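Local coordinates for putative restriction endonuclease domain-containing protein (Anabaena variabilis, PDB 3OT2) that is of unknown function but is probably a nuclease of the PDDEXK restriction-endonuclease clan, at residues Pro115-Gln119 against Thr120-Lys124; Asn125-His128 against Cys129-His132. All blocks are in the same frame, centred on the assembly; numbering follows the deposited sequence. Where two conformers were deposited one is given.

Contact 1: residues Pro115-Gln119 against Thr120-Lys124; sequences PDQSQ and TKVTK. With EDO (1,2-ethanediol), chain K; EDO (1,2-ethanediol), chain G.
Ser-118 caps the helix that begins at Gln-119: its OG accepts from Lys-121 N at 3.1 Å, the classic N-cap bond, which a short hydroxyl suits well. The same hydroxyl is also hydrogen-bonded to Glu-144 of the second subunit. The tight part lies just before the cap. The chain of Gln-117 bends at its second torsion (chi2 55°), bringing the amide back over the first turn, where OE1 takes Lys-121 NZ at 2.9 Å and its neighbour Ser-118 N at 3.0 Å, both in the carbonyl plane on lone pairs. The Lys-121 chain crosses the glutamine at about a right angle, while Val-122 CG2 packs 3.4 Å from Gln-117 NE2. With an alanine here, Lys-121 NZ and Ser-118 N would probably both lose their shared acceptor, and Val-122 CG2 the amide packed against it. Gln-119 O is gripped from the next turn by Thr-123 N and, at 2.9 Å, by Thr-123 OG1, which arrive from opposite faces of the carbonyl plane. An ethanediol in the subunit interface bonds Gln-119 NE2 and Thr-123 OG1 of both subunits; another meets Lys-124 NZ, which forms a salt bridge with Asp-160 of the second subunit. Both ethanediols probably come from the crystallisation liquor. On the loose side, exposed Pro-115 and Asp-116 leave the helix alone. Val-122 and Thr-123 rest on Leu-139 of strand 136-141, and Lys-121 leans on strand 25-28.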
loop_
_atom_site.group_PDB
_atom_site.type_symbol
_atom_site.label_atom_id
_atom_site.label_comp_id
_atom_site.label_asym_id
_atom_site.label_seq_id
_atom_site.Cartn_x
_atom_site.Cartn_y
_atom_site.Cartn_z
ATOM N N PRO A 115 2.671 -1.097 15.519
ATOM C CA PRO A 115 1.932 -2.379 15.540
ATOM C C PRO A 115 0.393 -2.314 15.454
ATOM O O PRO A 115 -0.194 -3.179 14.799
ATOM C CB PRO A 115 2.342 -2.990 16.879
ATOM C CG PRO A 115 3.700 -2.444 17.141
ATOM C CD PRO A 115 3.731 -1.069 16.552
ATOM N N ASP A 116 -0.266 -1.334 16.108
ATOM C CA ASP A 116 -1.730 -1.304 16.123
ATOM C C ASP A 116 -2.349 -0.467 14.987
ATOM O O ASP A 116 -3.571 -0.387 14.886
ATOM C CB ASP A 116 -2.203 -0.790 17.491
ATOM C CG ASP A 116 -1.825 -1.720 18.639
ATOM O OD1 ASP A 116 -1.870 -2.963 18.445
ATOM O OD2 ASP A 116 -1.476 -1.204 19.730
ATOM N N GLN A 117 -1.516 0.123 14.119
ATOM C CA GLN A 117 -1.971 0.953 13.017
ATOM C C GLN A 117 -2.536 0.099 11.881
ATOM O O GLN A 117 -2.047 -1.001 11.622
ATOM C CB GLN A 117 -0.797 1.842 12.511
ATOM C CG GLN A 117 -1.143 2.920 11.458
ATOM C CD GLN A 117 -2.258 3.877 11.857
ATOM O OE1 GLN A 117 -3.392 3.474 12.090
ATOM N NE2 GLN A 117 -2.014 5.182 11.802
ATOM N N SER A 118 -3.581 0.597 11.209
ATOM C CA SER A 118 -4.129 -0.069 10.026
ATOM C C SER A 118 -3.387 0.487 8.815
ATOM O O SER A 118 -3.552 1.661 8.492
ATOM C CB SER A 118 -5.636 0.154 9.903
ATOM O OG SER A 118 -6.076 -0.197 8.597
ATOM N N GLN A 119 -2.535 -0.336 8.171
ATOM C CA GLN A 119 -1.798 0.058 6.970
ATOM C C GLN A 119 -2.781 0.389 5.817
ATOM O O GLN A 119 -2.511 1.287 5.026
ATOM C CB GLN A 119 -0.823 -1.047 6.562
ATOM C CG GLN A 119 0.091 -0.643 5.398
ATOM C CD GLN A 119 1.296 -1.532 5.249
ATOM O OE1 GLN A 119 1.600 -2.346 6.117
ATOM N NE2 GLN A 119 2.033 -1.357 4.172
ATOM N N THR A 120 -3.935 -0.314 5.742
ATOM C CA THR A 120 -4.946 -0.033 4.715
ATOM C C THR A 120 -5.498 1.384 4.940
ATOM O O THR A 120 -5.516 2.156 4.001
ATOM C CB THR A 120 -6.010 -1.114 4.726
ATOM O OG1 THR A 120 -5.424 -2.281 4.151
ATOM C CG2 THR A 120 -7.277 -0.739 3.941
ATOM N N LYS A 121 -5.897 1.727 6.179
ATOM C CA LYS A 121 -6.424 3.053 6.515
ATOM C C LYS A 121 -5.410 4.154 6.157
ATOM O O LYS A 121 -5.789 5.154 5.543
ATOM C CB LYS A 121 -6.787 3.129 8.010
ATOM C CG LYS A 121 -7.245 4.499 8.495
ATOM C CD LYS A 121 -7.358 4.563 10.019
ATOM C CE LYS A 121 -5.994 4.716 10.656
ATOM N NZ LYS A 121 -6.025 4.568 12.142
ATOM N N VAL A 122 -4.135 3.952 6.520
ATOM C CA VAL A 122 -3.044 4.902 6.261
ATOM C C VAL A 122 -2.869 5.129 4.769
ATOM O O VAL A 122 -2.705 6.280 4.354
ATOM C CB VAL A 122 -1.727 4.405 6.922
ATOM C CG1 VAL A 122 -0.525 5.115 6.335
ATOM C CG2 VAL A 122 -1.772 4.634 8.417
ATOM N N THR A 123 -2.891 4.042 3.964
ATOM C CA THR A 123 -2.743 4.133 2.499
ATOM C C THR A 123 -3.914 4.935 1.930
ATOM O O THR A 123 -3.675 5.838 1.136
ATOM C CB THR A 123 -2.607 2.741 1.873
ATOM O OG1 THR A 123 -1.438 2.169 2.430
ATOM C CG2 THR A 123 -2.426 2.808 0.383
ATOM N N LYS A 124 -5.150 4.654 2.384
ATOM C CA LYS A 124 -6.328 5.420 1.951
ATOM C C LYS A 124 -6.154 6.911 2.297
ATOM O O LYS A 124 -6.485 7.762 1.479
ATOM C CB LYS A 124 -7.609 4.908 2.616
ATOM C CG LYS A 124 -8.083 3.540 2.168
ATOM C CD LYS A 124 -9.332 3.220 2.947
ATOM C CE LYS A 124 -9.804 1.837 2.679
ATOM N NZ LYS A 124 -11.110 1.590 3.344
HETATM C C1 EDO K . 0.680 -0.113 0.798
HETATM O O1 EDO K . 0.681 0.123 2.203
HETATM C C2 EDO K . -0.712 -0.582 0.362
HETATM O O2 EDO K . -0.996 -1.871 0.909
HETATM C C1 EDO G . -10.483 2.908 6.923
HETATM O O1 EDO G . -10.225 1.771 6.080
HETATM C C2 EDO G . -11.597 3.745 6.306
HETATM O O2 EDO G . -12.815 3.631 7.066
#

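Contact 2: residues Asn125-His128 against Cys129-His132; sequences NILH and CLKH
Asn-125 O to Cys-129 N, at 3.0 Å, and Ile-126 O to Leu-130 N, at 3.1 Å, are regular i to i+4 helix bonds, but His-128 O receives weak ones from Lys-131 N and His-132 N. Beside it the two histidine rings meet. With CG anti to the backbone nitrogen (chi1 179°), the His-128 ring stands out from the helix on the side where His-132 comes up against it, and His-132 CD2 lies over one face of it, offset toward the rim. The two rings meet obliquely, their planes at 49° and their centroids 4.6 Å apart. His-132 also presents its edge to the backbone, CD2 lying 3.2 Å from His-128 O in the plane of the ring. His-128 is held from beyond the helix as well: NE2 is hydrogen-bonded to Phe-73 O, and its ring stacks with that of His-76. A flat ring with a polar nitrogen suits a place that needs both packing and a hydrogen bond. Elsewhere on the helix, Leu-127 CD2 and Leu-130 CD1 touch at 4.1 Å, and both leucines pack on Tyr-150, an apolar choice for a buried surface. Compact Cys-129 fits against Thr-109 of strand 108-112. Helix 119-131 is the crossover of a beta-alpha-beta unit, linking parallel neighbours 108-112 and 136-141 in the mixed sheet of this PDDEXK-clan domain.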
loop_
_atom_site.group_PDB
_atom_site.type_symbol
_atom_site.label_atom_id
_atom_site.label_comp_id
_atom_site.label_asym_id
_atom_site.label_seq_id
_atom_site.Cartn_x
_atom_site.Cartn_y
_atom_site.Cartn_z
ATOM N N ASN A 125 -5.672 7.217 3.513
ATOM C CA ASN A 125 -5.454 8.603 3.954
ATOM C C ASN A 125 -4.430 9.312 3.072
ATOM O O ASN A 125 -4.667 10.453 2.672
ATOM C CB ASN A 125 -5.021 8.658 5.432
ATOM C CG ASN A 125 -6.169 8.426 6.392
ATOM O OD1 ASN A 125 -7.358 8.479 6.024
ATOM N ND2 ASN A 125 -5.844 8.179 7.649
ATOM N N ILE A 126 -3.331 8.631 2.720
ATOM C CA ILE A 126 -2.307 9.210 1.852
ATOM C C ILE A 126 -2.915 9.447 0.476
ATOM O O ILE A 126 -2.736 10.526 -0.090
ATOM C CB ILE A 126 -1.014 8.348 1.787
ATOM C CG1 ILE A 126 -0.252 8.390 3.141
ATOM C CG2 ILE A 126 -0.100 8.830 0.641
ATOM C CD1 ILE A 126 0.860 7.347 3.303
ATOM N N LEU A 127 -3.663 8.468 -0.056
ATOM C CA LEU A 127 -4.238 8.641 -1.391
ATOM C C LEU A 127 -5.287 9.765 -1.411
ATOM O O LEU A 127 -5.385 10.469 -2.417
ATOM C CB LEU A 127 -4.790 7.318 -1.936
ATOM C CG LEU A 127 -3.729 6.214 -2.154
ATOM C CD1 LEU A 127 -4.392 4.870 -2.370
ATOM C CD2 LEU A 127 -2.761 6.553 -3.302
ATOM N N HIS A 128 -6.023 9.968 -0.300
ATOM C CA HIS A 128 -7.018 11.053 -0.162
ATOM C C HIS A 128 -6.276 12.409 -0.170
ATOM O O HIS A 128 -6.739 13.343 -0.816
ATOM C CB HIS A 128 -7.868 10.872 1.117
ATOM C CG HIS A 128 -8.888 11.952 1.337
ATOM N ND1 HIS A 128 -10.080 11.958 0.647
ATOM C CD2 HIS A 128 -8.856 13.021 2.169
ATOM C CE1 HIS A 128 -10.731 13.036 1.055
ATOM N NE2 HIS A 128 -10.031 13.707 1.978
ATOM N N CYS A 129 -5.100 12.497 0.492
ATOM C CA CYS A 129 -4.260 13.712 0.471
ATOM C C CYS A 129 -3.886 14.092 -0.962
ATOM O O CYS A 129 -4.043 15.255 -1.354
ATOM C CB CYS A 129 -3.008 13.519 1.321
ATOM S SG CYS A 129 -3.322 13.529 3.089
ATOM N N LEU A 130 -3.392 13.111 -1.742
ATOM C CA LEU A 130 -2.980 13.310 -3.134
ATOM C C LEU A 130 -4.140 13.788 -4.000
ATOM O O LEU A 130 -3.928 14.593 -4.907
ATOM C CB LEU A 130 -2.383 12.027 -3.734
ATOM C CG LEU A 130 -1.091 11.495 -3.108
ATOM C CD1 LEU A 130 -0.773 10.118 -3.658
ATOM C CD2 LEU A 130 0.088 12.440 -3.339
ATOM N N LYS A 131 -5.366 13.326 -3.692
ATOM C CA LYS A 131 -6.588 13.709 -4.412
ATOM C C LYS A 131 -6.918 15.201 -4.167
ATOM O O LYS A 131 -7.624 15.822 -4.965
ATOM C CB LYS A 131 -7.755 12.797 -3.957
ATOM C CG LYS A 131 -9.096 13.046 -4.654
ATOM C CD LYS A 131 -10.207 12.170 -4.093
ATOM C CE LYS A 131 -11.491 12.405 -4.855
ATOM N NZ LYS A 131 -12.563 11.475 -4.420
ATOM N N HIS A 132 -6.408 15.776 -3.051
ATOM C CA HIS A 132 -6.732 17.158 -2.700
ATOM C C HIS A 132 -5.524 18.099 -2.714
ATOM O O HIS A 132 -5.563 19.148 -2.078
ATOM C CB HIS A 132 -7.480 17.178 -1.359
ATOM C CG HIS A 132 -8.830 16.541 -1.502
ATOM N ND1 HIS A 132 -9.913 17.247 -2.023
ATOM C CD2 HIS A 132 -9.209 15.257 -1.303
ATOM C CE1 HIS A 132 -10.917 16.386 -2.073
ATOM N NE2 HIS A 132 -10.547 15.175 -1.655
#

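Overall arrangement
Both contacts lie on helix 119-131, with contact 1 at its start and contact 2 at its end, their centres about 14 Å apart. Contact 1 is partly buried and largely polar: a serine hydroxyl caps one of the first-turn N-H groups, which have no helical acceptor, while a glutamine amide binds the N-cap residue and a lysine, and the second subunit supplies further partners. Contact 2 is the more buried, and apart from its backbone bonds it relies on leucines, a cysteine and paired histidine rings; its touch on the second subunit is limited to Leu-127 and Leu-130. Strand 146-150 receives side chains from both, Thr-123 of one and Leu-127 of the other meeting Tyr-150.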